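Local coordinates for protein acyl-CoA dehydrogenase FadE3 (Mycobacterium smegmatis, PDB 4IV6) that belongs to the acyl-CoA dehydrogenase family and binds dihydroflavine-adenine dinucleotide, at residues E59-G64 / Q107-L112; A56-E59 / G64-S67. All blocks are in the same frame, centred on the assembly; numbering follows the deposited sequence.

Contact 1: residues E59-G64 / Q107-L112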
# COMPACT_ATOMS: atom_id res chain seq x y z
N GLU B 59 -11.77 26.31 36.15
CA GLU B 59 -12.40 27.11 37.18
C GLU B 59 -12.82 28.43 36.55
O GLU B 59 -12.16 28.91 35.65
CB GLU B 59 -11.43 27.40 38.32
CG GLU B 59 -10.87 26.18 39.01
CD GLU B 59 -9.86 26.56 40.08
OE1 GLU B 59 -9.85 27.73 40.51
OE2 GLU B 59 -9.08 25.69 40.49
N PRO B 60 -13.91 29.03 37.02
CA PRO B 60 -14.71 28.64 38.17
C PRO B 60 -15.73 27.54 37.93
O PRO B 60 -16.35 27.08 38.88
CB PRO B 60 -15.40 29.96 38.56
CG PRO B 60 -15.58 30.68 37.26
CD PRO B 60 -14.40 30.28 36.40
N TYR B 61 -15.90 27.10 36.68
CA TYR B 61 -16.97 26.17 36.35
C TYR B 61 -16.66 24.74 36.77
O TYR B 61 -17.53 24.03 37.25
CB TYR B 61 -17.28 26.19 34.85
CG TYR B 61 -17.33 27.57 34.26
CD1 TYR B 61 -18.40 28.42 34.50
CD2 TYR B 61 -16.31 28.03 33.47
CE1 TYR B 61 -18.44 29.70 33.98
CE2 TYR B 61 -16.33 29.30 32.93
CZ TYR B 61 -17.40 30.13 33.20
OH TYR B 61 -17.41 31.38 32.65
N GLY B 62 -15.44 24.30 36.55
CA GLY B 62 -15.05 22.95 36.93
C GLY B 62 -13.66 22.91 37.54
O GLY B 62 -12.97 23.93 37.59
N PHE B 63 -13.24 21.73 37.94
CA PHE B 63 -12.05 21.58 38.74
C PHE B 63 -10.72 21.68 37.99
O PHE B 63 -9.70 21.19 38.53
CB PHE B 63 -12.11 20.22 39.45
N GLY B 64 -10.72 22.26 36.76
CA GLY B 64 -9.51 22.47 35.94
C GLY B 64 -9.47 21.74 34.57
O GLY B 64 -9.77 20.55 34.45
N GLN B 107 -24.61 31.42 29.58
CA GLN B 107 -24.60 30.05 29.03
C GLN B 107 -23.56 29.18 29.68
O GLN B 107 -23.82 28.02 30.03
CB GLN B 107 -24.32 30.06 27.52
CG GLN B 107 -25.38 30.75 26.72
CD GLN B 107 -25.05 30.83 25.23
OE1 GLN B 107 -23.98 31.30 24.81
NE2 GLN B 107 -25.99 30.39 24.44
N LYS B 108 -22.36 29.75 29.80
CA LYS B 108 -21.25 29.08 30.46
C LYS B 108 -21.64 28.69 31.89
O LYS B 108 -21.45 27.53 32.29
CB LYS B 108 -19.99 29.95 30.43
CG LYS B 108 -19.39 30.07 29.04
CD LYS B 108 -18.04 30.74 29.05
CE LYS B 108 -18.16 32.21 29.35
NZ LYS B 108 -16.89 32.89 29.05
N GLN B 109 -22.23 29.63 32.63
CA GLN B 109 -22.67 29.37 33.98
C GLN B 109 -23.83 28.39 34.06
O GLN B 109 -23.91 27.61 34.99
CB GLN B 109 -23.05 30.70 34.66
CG GLN B 109 -23.23 30.61 36.18
CD GLN B 109 -22.06 29.90 36.88
OE1 GLN B 109 -20.89 30.15 36.56
NE2 GLN B 109 -22.39 29.00 37.81
N LYS B 110 -24.73 28.45 33.10
CA LYS B 110 -25.89 27.56 33.10
C LYS B 110 -25.51 26.09 32.90
O LYS B 110 -26.11 25.21 33.52
CB LYS B 110 -26.83 27.97 31.99
CG LYS B 110 -28.01 27.04 31.86
CD LYS B 110 -29.08 27.63 31.00
CE LYS B 110 -30.38 26.94 31.35
NZ LYS B 110 -31.45 27.44 30.46
N TYR B 111 -24.53 25.83 32.04
CA TYR B 111 -24.24 24.48 31.55
C TYR B 111 -22.91 23.84 32.02
O TYR B 111 -22.89 22.65 32.33
CB TYR B 111 -24.26 24.49 30.02
CG TYR B 111 -25.63 24.73 29.44
CD1 TYR B 111 -26.75 23.98 29.87
CD2 TYR B 111 -25.83 25.67 28.45
CE1 TYR B 111 -28.02 24.20 29.33
CE2 TYR B 111 -27.09 25.89 27.92
CZ TYR B 111 -28.18 25.17 28.36
OH TYR B 111 -29.42 25.40 27.80
N LEU B 112 -21.82 24.61 32.05
CA LEU B 112 -20.48 24.05 32.31
C LEU B 112 -20.28 23.38 33.67
O LEU B 112 -19.59 22.35 33.73
CB LEU B 112 -19.37 25.07 32.05
CG LEU B 112 -19.17 25.48 30.59
CD1 LEU B 112 -18.03 26.48 30.47
CD2 LEU B 112 -18.88 24.28 29.71
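Tyr-61 and Leu-112 bring the two backbones closest, with their CA atoms 5.8 Å apart, where the irregular loop 59-64 meets helix 105-116 on the helix side that carries Lys-108 and Leu-112, one turn apart. The contact is a clear case of a loop docked through a single aromatic residue. Tyr-61 follows Pro-60, whose preceding peptide bond is cis, and its first torsion sets CG anti to the carbonyl carbon (chi1 -44°), which lays the ring against the helix. At the root, Tyr-61 CB packs on Leu-112 CB at 3.7 Å. Farther out, Leu-112 CD1 makes a CH-pi contact 4.1 Å from the Tyr-61 ring centroid, off-centre over one face, while Pro-60 CD lies over the opposite face, so the ring is sandwiched between its own neighbour and the helix. Gln-109 bends at chi2 (49°) to bring OE1 to the ring edge, near its plane, 3.6 Å from Tyr-61 CE1; its amide is inclined 34° to the ring. Lys-108 takes the far end, with CB 3.8 Å from Tyr-61 CZ and CE 3.5 Å from Tyr-61 OH. Its ammonium group is engaged by Glu-105, in a salt bridge at the start of the same helix. Behind this surface Leu-112 also packs on Leu-99 and Leu-100 of helix 83-102. No hydrogen bond joins the two segments: the loop is held by apolar and aromatic packing, with the amide oxygen facing the polarised C-H edge of the ring and the lysine lending its methylenes rather than its charge.

Contact 2: residues A56-E59 / G64-S67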
# COMPACT_ATOMS: atom_id res chain seq x y z
N ALA B 56 -11.95 19.45 29.93
CA ALA B 56 -11.70 20.71 29.26
C ALA B 56 -12.36 21.92 29.95
O ALA B 56 -12.41 23.00 29.38
CB ALA B 56 -12.16 20.61 27.81
N ILE B 57 -12.81 21.76 31.18
CA ILE B 57 -13.61 22.80 31.85
C ILE B 57 -12.85 23.38 33.05
O ILE B 57 -12.70 22.72 34.08
CB ILE B 57 -15.00 22.25 32.28
CG1 ILE B 57 -15.79 21.83 31.04
CG2 ILE B 57 -15.77 23.30 33.06
CD1 ILE B 57 -17.12 21.15 31.34
N PRO B 58 -12.38 24.64 32.93
CA PRO B 58 -11.59 25.25 33.99
C PRO B 58 -12.44 25.86 35.08
O PRO B 58 -13.65 25.94 34.96
CB PRO B 58 -10.85 26.36 33.26
CG PRO B 58 -11.88 26.82 32.29
CD PRO B 58 -12.60 25.58 31.82
N GLU B 59 -11.77 26.31 36.15
CA GLU B 59 -12.40 27.11 37.18
C GLU B 59 -12.82 28.43 36.55
O GLU B 59 -12.16 28.91 35.65
CB GLU B 59 -11.43 27.40 38.32
CG GLU B 59 -10.87 26.18 39.01
CD GLU B 59 -9.86 26.56 40.08
OE1 GLU B 59 -9.85 27.73 40.51
OE2 GLU B 59 -9.08 25.69 40.49
N GLY B 64 -10.72 22.26 36.76
CA GLY B 64 -9.51 22.47 35.94
C GLY B 64 -9.47 21.74 34.57
O GLY B 64 -9.77 20.55 34.45
N ALA B 65 -9.08 22.50 33.55
CA ALA B 65 -8.86 22.01 32.20
C ALA B 65 -7.45 21.40 32.07
O ALA B 65 -6.47 22.17 32.10
CB ALA B 65 -9.00 23.17 31.21
N VAL B 66 -7.32 20.06 31.88
CA VAL B 66 -5.99 19.48 31.69
C VAL B 66 -5.39 19.99 30.35
O VAL B 66 -6.11 20.49 29.48
CB VAL B 66 -5.99 17.93 31.73
CG1 VAL B 66 -6.51 17.40 33.08
CG2 VAL B 66 -6.79 17.33 30.58
N SER B 67 -4.08 19.89 30.21
CA SER B 67 -3.46 20.24 28.95
C SER B 67 -3.98 19.31 27.82
O SER B 67 -4.47 18.21 28.08
CB SER B 67 -1.94 20.11 29.08
OG SER B 67 -1.55 18.74 29.15
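Pro-58 and Gly-64 approach within 4.0 Å between their CA atoms and close the neck of a short loop in the helical N-terminal domain of the acyl-CoA dehydrogenase fold, in the connection between helices 41-50 and 68-81. One weak hydrogen bond spans the neck, from Gly-64 N to Ile-57 O at 3.4 Å, with an N-H...O angle of 137°. So long and bent a bond probably contributes little, and the closure appears to rest mainly on backbone packing and the contact of a proline ring carbon with a methyl group, Pro-58 CB lying 4.2 Å from Ala-65 CB. Val-66 is further tied by backbone hydrogen bonding to Leu-55, the residue just before 56-59.

Ile-57 shows how one residue can serve two sides of such a neck. Its carbonyl faces Gly-64, yet its CB leaves the chain away from 64-67. There the side chain forks. Ile-57 CG2 meets Gly-62 N at 3.6 Å, on the loop itself. CG1 carries the other branch onward, extended at chi2 (174°), until Ile-57 CD1 reaches Leu-112 O at 3.6 Å. The side chain is thus buried against helix 105-116, where Met-115 and Ala-116 also touch it, and against Ser-96 of helix 83-102. Past the neck, Ser-67 is the N-cap of helix 68-81, its OG bonded to Cys-70 N, while Glu-11 receives its backbone N-H. The methyl group of Ala-65 also comes against a peptide group, with Ala-65 CB 3.8 Å from Ala-56 C and 3.9 Å from Ala-56 O.

How the contacts relate
Leaving helix 41-50, the chain enters contact 2 at 56-59, runs out through 59-64 and returns at 64-67, closing a small loop just before helix 68-81. Contact 1 starts from that same loop, sharing Glu-59 and Gly-64, but its second partner arrives 43 residues later, after the chain has passed through helices 68-81 and 83-102. The two closures therefore cross: contact 2 opens first and closes within the span of contact 1. Contact 2 gathers the base of the loop and contact 1 pins its outer part to helix 105-116. Their centres lie 10 Å apart. Together they join the connection between two helices to a third within the N-terminal domain.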